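Local atomic coordinates of tryptophanyl-tRNA synthetase (PDB entry 3HV0), a protein that probably joins L-tryptophan to tRNA(Trp) at the expense of ATP, as a class I aminoacyl-tRNA synthetase of Cryptosporidium parvum. Residues 38-43 / 66-70; 45-51 / 98-102. All coordinates share one frame; numbering follows the deposited sequence.

From the N terminus the chain runs through helix 33-43, helix 49-52, strand 56-60 and helix 62-70. Contact 1 closes the first loop, bringing helix 62-70 back beside helix 33-43. Segment 45-51 of contact 2 lies within that loop, but its partner 98-102 comes later. Contact 2 closes a longer loop, which takes in strands 56-60 and 76-81 and helix 62-70, and the two contacts cross along the chain. Contact 1 joins two helices near the surface. Contact 2 ties the connection after helix 33-43 and the start of helix 49-52 to helix 93-106 of the Rossmann-type core. Met39 packs on Tyr101, and Glu40 OE2 probably accepts a hydrogen bond from Ala47 N.

Contact 1. Residues 38-43 / 66-70; sequences RMERLT and LDVYE
Arg38 reaches over Leu66 to two acids on helix 62-70. Its chain is extended from CG to NE, with CG anti to the backbone N (chi1 175°), and this carries the guanidinium across the gap between the helices. NE and NH2 grip Glu70 side-on, both through the one oxygen OE2. The bond from Arg38 NE to Glu70 OE2 is 2.7 Å long. The carboxylate stands almost upright to the guanidinium, their planes 85° apart. Arg38 NH2 also forms a salt bridge with Asp67 OD1 at 2.6 Å, and a hydrogen bond to Glu63 O. This shared grip should limit rotation of the guanidinium.

Leu66 CB lies over one guanidinium face, 3.6 Å from Arg38 NH2. The CD2 branch of Leu66 meets Met39 CB at 4.1 Å. Leu42 CD2 lies against Glu70 CG at 3.5 Å, the side chains crossing at about a right angle. Leu42 O lies at the edge of the Tyr69 ring. Beyond the two segments, that ring packs edge-to-face with Phe106.

The helix axes approach to 10.9 Å and run nearly parallel, at 24°. The arrangement is a parallel helix pair with an apolar seam of Leu42, Leu66 and Tyr69, bordered by an Arg38-Asp67-Glu70 salt-bridge network.

Contact 2. Residues 45-51 / 98-102; sequences QKAHHFF and FTKYL
Gln45 brushes Tyr101 with its amide, OE1 lying 4.2 Å from Tyr101 CE1. That oxygen is hydrogen-bonded to Thr105 OG1, one turn further along helix 93-106. A water placed doubtfully close to Tyr101 OH gives weak bonds to the carbonyls of Gln45 and Lys46. Ala47 passes beside the same hydroxyl through its CA.

His48 carries much of the contact. Its CB sits almost straight above the centre of the Tyr101 ring, 3.3 Å from the centroid, a CH-pi contact. Its backbone N gives a weak bond to Tyr101 OH at 3.3 Å. The first torsion of His48 (chi1 -163°) sets the ring opposite the backbone N. The imidazole runs back along Tyr101 toward the helix, and the edge of Phe98 faces it in an offset edge-to-face pair. His48 is also the N-cap of helix 49-52: ND1 accepts from Phe50 N in a nearly straight bond (171°).

Helix 93-106 follows strand 76-81 and leads to strand 110-114, a beta-alpha-beta crossover of the Rossmann-type core of class I synthetases. The Phe98 side chain is about 11 Å from the bound tryptophan.

Phe50 turns its ring edge to Phe98, with CD2 3.6 Å from Phe98 CD1. Phe51 offers a face instead. The edge of Phe98 points at that face, Phe98 CZ lying 3.5 Å from Phe51 CZ. The two ring planes are 67° apart. Phe51 CE2 also lies 3.9 Å from Tyr101 CE2, while Ile252 of the sheet touches both Phe51 and Phe98.

Contact 1. Residues 38-43 / 66-70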
ATOM      1  N   ARG A  38       3.330  23.159 -33.599  1.00 15.81           N
ATOM      2  CA  ARG A  38       4.566  23.402 -32.826  1.00 15.59           C
ATOM      3  C   ARG A  38       5.340  22.111 -32.645  1.00 16.12           C
ATOM      4  O   ARG A  38       6.570  22.106 -32.673  1.00 15.87           O
ATOM      5  CB  ARG A  38       4.269  24.085 -31.478  1.00 15.05           C
ATOM      6  CG  ARG A  38       5.495  24.283 -30.539  1.00 13.71           C
ATOM      7  CD  ARG A  38       5.356  25.523 -29.616  1.00 11.32           C
ATOM      8  NE  ARG A  38       6.037  25.383 -28.325  1.00  9.15           N
ATOM      9  CZ  ARG A  38       5.431  25.145 -27.153  1.00  9.93           C
ATOM     10  NH1 ARG A  38       4.101  25.017 -27.076  1.00  9.63           N
ATOM     11  NH2 ARG A  38       6.155  25.024 -26.040  1.00  8.21           N
ATOM     12  N   MET A  39       4.593  21.022 -32.507  1.00 16.92           N
ATOM     13  CA  MET A  39       5.141  19.686 -32.361  1.00 17.70           C
ATOM     14  C   MET A  39       5.751  19.129 -33.647  1.00 18.29           C
ATOM     15  O   MET A  39       6.923  18.756 -33.652  1.00 18.33           O
ATOM     16  CB  MET A  39       4.038  18.748 -31.864  1.00 17.89           C
ATOM     17  CG  MET A  39       4.295  17.295 -32.118  1.00 18.01           C
ATOM     18  SD  MET A  39       3.503  16.338 -30.852  1.00 20.51           S
ATOM     19  CE  MET A  39       4.345  14.778 -31.119  1.00 20.71           C
ATOM     20  N   GLU A  40       4.950  19.039 -34.711  1.00 19.14           N
ATOM     21  CA  GLU A  40       5.417  18.530 -36.009  1.00 19.97           C
ATOM     22  C   GLU A  40       6.712  19.227 -36.413  1.00 20.92           C
ATOM     23  O   GLU A  40       7.629  18.601 -36.949  1.00 21.18           O
ATOM     24  CB  GLU A  40       4.379  18.784 -37.113  1.00 20.06           C
ATOM     25  CG  GLU A  40       3.036  18.067 -36.973  1.00 19.60           C
ATOM     26  CD  GLU A  40       2.168  18.196 -38.226  1.00 19.29           C
ATOM     27  OE1 GLU A  40       2.415  19.114 -39.034  1.00 19.51           O
ATOM     28  OE2 GLU A  40       1.242  17.374 -38.417  1.00 18.60           O
ATOM     29  N   ARG A  41       6.757  20.534 -36.160  1.00 21.94           N
ATOM     30  CA  ARG A  41       7.950  21.374 -36.364  1.00 22.79           C
ATOM     31  C   ARG A  41       9.157  20.788 -35.635  1.00 23.08           C
ATOM     32  O   ARG A  41      10.261  20.726 -36.171  1.00 22.75           O
ATOM     33  CB  ARG A  41       7.679  22.774 -35.792  1.00 22.99           C
ATOM     34  CG  ARG A  41       8.343  23.913 -36.490  1.00 23.70           C
ATOM     35  CD  ARG A  41       7.324  24.769 -37.228  1.00 25.50           C
ATOM     36  NE  ARG A  41       6.489  25.569 -36.327  1.00 26.40           N
ATOM     37  CZ  ARG A  41       5.614  26.499 -36.720  1.00 27.13           C
ATOM     38  NH1 ARG A  41       5.429  26.770 -38.013  1.00 27.06           N
ATOM     39  NH2 ARG A  41       4.911  27.168 -35.812  1.00 27.65           N
ATOM     40  N   LEU A  42       8.900  20.340 -34.408  1.00 23.55           N
ATOM     41  CA  LEU A  42       9.922  19.964 -33.436  1.00 23.92           C
ATOM     42  C   LEU A  42      10.351  18.488 -33.468  1.00 24.11           C
ATOM     43  O   LEU A  42      11.295  18.120 -32.767  1.00 24.45           O
ATOM     44  CB  LEU A  42       9.389  20.274 -32.029  1.00 23.97           C
ATOM     45  CG  LEU A  42      10.371  20.722 -30.949  1.00 23.88           C
ATOM     46  CD1 LEU A  42      11.158  21.971 -31.393  1.00 23.20           C
ATOM     47  CD2 LEU A  42       9.591  20.987 -29.682  1.00 22.85           C
ATOM     48  N   THR A  43       9.663  17.645 -34.241  1.00 24.03           N
ATOM     49  CA  THR A  43      10.032  16.220 -34.327  1.00 24.03           C
ATOM     50  C   THR A  43      10.326  15.701 -35.728  1.00 23.87           C
ATOM     51  O   THR A  43      10.863  14.605 -35.870  1.00 23.73           O
ATOM     52  CB  THR A  43       8.940  15.327 -33.731  1.00 24.06           C
ATOM     53  OG1 THR A  43       7.758  15.407 -34.540  1.00 24.51           O
ATOM     54  CG2 THR A  43       8.629  15.754 -32.308  1.00 23.83           C
ATOM     55  N   LEU A  66       6.629  20.331 -24.626  1.00 27.16           N
ATOM     56  CA  LEU A  66       7.239  20.825 -25.836  1.00 27.43           C
ATOM     57  C   LEU A  66       8.315  21.850 -25.480  1.00 27.57           C
ATOM     58  O   LEU A  66       9.337  21.934 -26.166  1.00 27.54           O
ATOM     59  CB  LEU A  66       6.180  21.448 -26.756  1.00 27.69           C
ATOM     60  CG  LEU A  66       5.029  20.537 -27.208  1.00 27.81           C
ATOM     61  CD1 LEU A  66       3.966  21.322 -27.965  1.00 28.08           C
ATOM     62  CD2 LEU A  66       5.575  19.414 -28.073  1.00 27.91           C
ATOM     63  N   ASP A  67       8.084  22.626 -24.413  1.00 27.47           N
ATOM     64  CA  ASP A  67       9.083  23.591 -23.925  1.00 27.09           C
ATOM     65  C   ASP A  67      10.351  22.825 -23.574  1.00 26.68           C
ATOM     66  O   ASP A  67      11.458  23.191 -23.997  1.00 26.60           O
ATOM     67  CB  ASP A  67       8.589  24.362 -22.681  1.00 26.98           C
ATOM     68  CG  ASP A  67       7.634  25.516 -23.017  1.00 27.59           C
ATOM     69  OD1 ASP A  67       7.614  26.015 -24.169  1.00 27.89           O
ATOM     70  OD2 ASP A  67       6.900  25.945 -22.105  1.00 27.53           O
ATOM     71  N   VAL A  68      10.160  21.762 -22.800  1.00 25.95           N
ATOM     72  CA  VAL A  68      11.243  20.893 -22.342  1.00 25.71           C
ATOM     73  C   VAL A  68      11.960  20.222 -23.500  1.00 25.49           C
ATOM     74  O   VAL A  68      13.182  20.194 -23.538  1.00 25.28           O
ATOM     75  CB  VAL A  68      10.707  19.817 -21.341  1.00 25.68           C
ATOM     76  CG1 VAL A  68      11.522  18.540 -21.401  1.00 25.49           C
ATOM     77  CG2 VAL A  68      10.700  20.390 -19.942  1.00 25.04           C
ATOM     78  N   TYR A  69      11.199  19.685 -24.447  1.00 25.66           N
ATOM     79  CA  TYR A  69      11.796  19.009 -25.594  1.00 25.85           C
ATOM     80  C   TYR A  69      12.490  20.029 -26.514  1.00 26.17           C
ATOM     81  O   TYR A  69      13.499  19.717 -27.149  1.00 25.88           O
ATOM     82  CB  TYR A  69      10.752  18.200 -26.353  1.00 25.78           C
ATOM     83  CG  TYR A  69      11.351  17.138 -27.250  1.00 26.37           C
ATOM     84  CD1 TYR A  69      11.826  15.944 -26.722  1.00 27.72           C
ATOM     85  CD2 TYR A  69      11.438  17.321 -28.629  1.00 27.04           C
ATOM     86  CE1 TYR A  69      12.370  14.955 -27.546  1.00 28.28           C
ATOM     87  CE2 TYR A  69      11.986  16.346 -29.462  1.00 27.46           C
ATOM     88  CZ  TYR A  69      12.450  15.173 -28.918  1.00 27.96           C
ATOM     89  OH  TYR A  69      12.992  14.214 -29.744  1.00 29.07           O
ATOM     90  N   GLU A  70      11.954  21.252 -26.552  1.00 26.64           N
ATOM     91  CA  GLU A  70      12.587  22.377 -27.254  1.00 27.16           C
ATOM     92  C   GLU A  70      14.001  22.635 -26.754  1.00 27.18           C
ATOM     93  O   GLU A  70      14.872  23.031 -27.528  1.00 27.11           O
ATOM     94  CB  GLU A  70      11.781  23.680 -27.078  1.00 27.44           C
ATOM     95  CG  GLU A  70      10.588  23.868 -28.023  1.00 29.19           C
ATOM     96  CD  GLU A  70       9.824  25.185 -27.800  1.00 30.68           C
ATOM     97  OE1 GLU A  70      10.454  26.282 -27.881  1.00 29.07           O
ATOM     98  OE2 GLU A  70       8.585  25.093 -27.562  1.00 30.38           O
TER

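Contact 2. Residues 45-51 / 98-102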
ATOM      1  N   GLN A  45       8.177  14.717 -37.735  1.00 24.62           N
ATOM      2  CA  GLN A  45       7.118  13.809 -38.122  1.00 24.74           C
ATOM      3  C   GLN A  45       5.817  14.579 -38.221  1.00 24.62           C
ATOM      4  O   GLN A  45       5.574  15.507 -37.464  1.00 23.87           O
ATOM      5  CB  GLN A  45       7.035  12.631 -37.174  1.00 25.08           C
ATOM      6  CG  GLN A  45       8.017  11.491 -37.492  1.00 25.87           C
ATOM      7  CD  GLN A  45       7.979  10.377 -36.429  1.00 27.84           C
ATOM      8  OE1 GLN A  45       6.918  10.061 -35.861  1.00 28.58           O
ATOM      9  NE2 GLN A  45       9.141   9.787 -36.151  1.00 28.13           N
ATOM     10  N   LYS A  46       5.033  14.230 -39.237  1.00 25.27           N
ATOM     11  CA  LYS A  46       3.673  14.741 -39.409  1.00 25.55           C
ATOM     12  C   LYS A  46       2.834  14.215 -38.234  1.00 25.01           C
ATOM     13  O   LYS A  46       3.161  13.185 -37.644  1.00 24.67           O
ATOM     14  CB  LYS A  46       3.117  14.331 -40.791  1.00 25.69           C
ATOM     15  CG  LYS A  46       1.691  13.775 -40.793  1.00 27.54           C
ATOM     16  CD  LYS A  46       1.240  13.401 -42.204  1.00 28.62           C
ATOM     17  CE  LYS A  46       0.775  14.616 -42.994  1.00 29.53           C
ATOM     18  NZ  LYS A  46      -0.526  15.161 -42.494  1.00 29.61           N
ATOM     19  N   ALA A  47       1.783  14.944 -37.881  1.00 24.76           N
ATOM     20  CA  ALA A  47       1.065  14.692 -36.624  1.00 24.35           C
ATOM     21  C   ALA A  47       0.190  13.467 -36.749  1.00 23.93           C
ATOM     22  O   ALA A  47      -0.422  13.220 -37.787  1.00 23.44           O
ATOM     23  CB  ALA A  47       0.221  15.895 -36.222  1.00 24.23           C
ATOM     24  N   HIS A  48       0.132  12.703 -35.671  1.00 23.83           N
ATOM     25  CA  HIS A  48      -0.755  11.570 -35.623  1.00 23.97           C
ATOM     26  C   HIS A  48      -2.174  12.063 -35.810  1.00 24.25           C
ATOM     27  O   HIS A  48      -2.539  13.119 -35.294  1.00 24.21           O
ATOM     28  CB  HIS A  48      -0.632  10.856 -34.297  1.00 24.01           C
ATOM     29  CG  HIS A  48      -1.198   9.479 -34.302  1.00 24.06           C
ATOM     30  ND1 HIS A  48      -2.514   9.215 -33.998  1.00 25.83           N
ATOM     31  CD2 HIS A  48      -0.623   8.283 -34.563  1.00 25.49           C
ATOM     32  CE1 HIS A  48      -2.724   7.911 -34.052  1.00 26.34           C
ATOM     33  NE2 HIS A  48      -1.594   7.323 -34.401  1.00 26.90           N
ATOM     34  N   HIS A  49      -2.971  11.306 -36.558  1.00 24.49           N
ATOM     35  CA  HIS A  49      -4.337  11.717 -36.851  1.00 24.82           C
ATOM     36  C   HIS A  49      -5.267  11.848 -35.620  1.00 25.14           C
ATOM     37  O   HIS A  49      -6.238  12.590 -35.695  1.00 25.37           O
ATOM     38  CB  HIS A  49      -4.967  10.842 -37.958  1.00 25.05           C
ATOM     39  CG  HIS A  49      -5.061   9.387 -37.615  1.00 25.48           C
ATOM     40  ND1 HIS A  49      -4.009   8.514 -37.783  1.00 26.65           N
ATOM     41  CD2 HIS A  49      -6.084   8.655 -37.118  1.00 24.90           C
ATOM     42  CE1 HIS A  49      -4.380   7.305 -37.402  1.00 25.90           C
ATOM     43  NE2 HIS A  49      -5.636   7.365 -36.999  1.00 25.74           N
ATOM     44  N   PHE A  50      -4.984  11.208 -34.483  1.00 25.07           N
ATOM     45  CA  PHE A  50      -5.824  11.474 -33.296  1.00 25.74           C
ATOM     46  C   PHE A  50      -5.814  12.953 -32.887  1.00 26.58           C
ATOM     47  O   PHE A  50      -6.654  13.398 -32.093  1.00 26.85           O
ATOM     48  CB  PHE A  50      -5.442  10.617 -32.075  1.00 25.46           C
ATOM     49  CG  PHE A  50      -5.628   9.137 -32.277  1.00 24.95           C
ATOM     50  CD1 PHE A  50      -6.489   8.631 -33.250  1.00 24.67           C
ATOM     51  CD2 PHE A  50      -4.936   8.239 -31.498  1.00 24.31           C
ATOM     52  CE1 PHE A  50      -6.623   7.278 -33.429  1.00 23.28           C
ATOM     53  CE2 PHE A  50      -5.092   6.886 -31.676  1.00 23.22           C
ATOM     54  CZ  PHE A  50      -5.929   6.408 -32.643  1.00 21.31           C
ATOM     55  N   PHE A  51      -4.853  13.705 -33.400  1.00 27.06           N
ATOM     56  CA  PHE A  51      -4.818  15.123 -33.153  1.00 27.88           C
ATOM     57  C   PHE A  51      -5.827  15.793 -34.068  1.00 28.52           C
ATOM     58  O   PHE A  51      -6.776  16.419 -33.589  1.00 29.30           O
ATOM     59  CB  PHE A  51      -3.432  15.680 -33.429  1.00 28.23           C
ATOM     60  CG  PHE A  51      -2.428  15.470 -32.308  1.00 28.70           C
ATOM     61  CD1 PHE A  51      -2.570  16.128 -31.095  1.00 28.14           C
ATOM     62  CD2 PHE A  51      -1.295  14.685 -32.507  1.00 28.52           C
ATOM     63  CE1 PHE A  51      -1.632  15.992 -30.115  1.00 26.50           C
ATOM     64  CE2 PHE A  51      -0.355  14.550 -31.522  1.00 26.82           C
ATOM     65  CZ  PHE A  51      -0.522  15.204 -30.331  1.00 27.04           C
ATOM     66  N   PHE A  98      -1.664   5.613 -29.447  1.00 25.20           N
ATOM     67  CA  PHE A  98      -1.224   7.016 -29.407  1.00 25.23           C
ATOM     68  C   PHE A  98       0.124   7.212 -28.687  1.00 25.25           C
ATOM     69  O   PHE A  98       0.998   7.941 -29.160  1.00 25.99           O
ATOM     70  CB  PHE A  98      -2.285   7.872 -28.745  1.00 24.98           C
ATOM     71  CG  PHE A  98      -2.031   9.325 -28.870  1.00 25.28           C
ATOM     72  CD1 PHE A  98      -2.131   9.945 -30.104  1.00 26.51           C
ATOM     73  CD2 PHE A  98      -1.680  10.076 -27.760  1.00 25.71           C
ATOM     74  CE1 PHE A  98      -1.891  11.297 -30.242  1.00 26.76           C
ATOM     75  CE2 PHE A  98      -1.450  11.418 -27.863  1.00 26.06           C
ATOM     76  CZ  PHE A  98      -1.559  12.049 -29.114  1.00 27.36           C
ATOM     77  N   THR A  99       0.288   6.540 -27.560  1.00 24.63           N
ATOM     78  CA  THR A  99       1.547   6.540 -26.832  1.00 24.18           C
ATOM     79  C   THR A  99       2.739   5.971 -27.619  1.00 24.41           C
ATOM     80  O   THR A  99       3.868   6.434 -27.475  1.00 24.15           O
ATOM     81  CB  THR A  99       1.418   5.695 -25.585  1.00 24.43           C
ATOM     82  OG1 THR A  99       0.301   6.164 -24.802  1.00 23.11           O
ATOM     83  CG2 THR A  99       2.741   5.753 -24.792  1.00 24.02           C
ATOM     84  N   LYS A 100       2.504   4.932 -28.411  1.00 24.56           N
ATOM     85  CA  LYS A 100       3.561   4.372 -29.253  1.00 24.52           C
ATOM     86  C   LYS A 100       4.014   5.466 -30.216  1.00 24.40           C
ATOM     87  O   LYS A 100       5.200   5.694 -30.388  1.00 23.84           O
ATOM     88  CB  LYS A 100       3.043   3.147 -30.032  1.00 24.90           C
ATOM     89  CG  LYS A 100       4.121   2.228 -30.612  1.00 24.30           C
ATOM     90  CD  LYS A 100       4.290   2.435 -32.104  1.00 25.55           C
ATOM     91  CE  LYS A 100       5.447   1.588 -32.712  1.00 25.50           C
ATOM     92  NZ  LYS A 100       6.762   1.823 -32.029  1.00 24.31           N
ATOM     93  N   TYR A 101       3.049   6.158 -30.807  1.00 24.46           N
ATOM     94  CA  TYR A 101       3.350   7.248 -31.719  1.00 25.03           C
ATOM     95  C   TYR A 101       4.176   8.320 -30.984  1.00 25.43           C
ATOM     96  O   TYR A 101       5.160   8.846 -31.530  1.00 24.44           O
ATOM     97  CB  TYR A 101       2.072   7.857 -32.307  1.00 24.92           C
ATOM     98  CG  TYR A 101       2.270   9.272 -32.745  1.00 24.94           C
ATOM     99  CD1 TYR A 101       2.906   9.562 -33.954  1.00 25.03           C
ATOM    100  CD2 TYR A 101       1.866  10.335 -31.935  1.00 25.06           C
ATOM    101  CE1 TYR A 101       3.113  10.875 -34.361  1.00 24.78           C
ATOM    102  CE2 TYR A 101       2.074  11.653 -32.328  1.00 24.74           C
ATOM    103  CZ  TYR A 101       2.705  11.912 -33.543  1.00 25.15           C
ATOM    104  OH  TYR A 101       2.891  13.210 -33.943  1.00 25.76           O
ATOM    105  N   LEU A 102       3.779   8.632 -29.747  1.00 25.46           N
ATOM    106  CA  LEU A 102       4.521   9.615 -28.970  1.00 25.71           C
ATOM    107  C   LEU A 102       5.930   9.112 -28.616  1.00 25.96           C
ATOM    108  O   LEU A 102       6.868   9.892 -28.521  1.00 25.77           O
ATOM    109  CB  LEU A 102       3.771   9.975 -27.700  1.00 25.90           C
ATOM    110  CG  LEU A 102       2.455  10.741 -27.833  1.00 25.71           C
ATOM    111  CD1 LEU A 102       1.738  10.705 -26.476  1.00 24.69           C
ATOM    112  CD2 LEU A 102       2.681  12.154 -28.316  1.00 24.28           C
TER
HETATM  113  O   HOH W   1       4.454  14.128 -35.563  1.00  2.00           O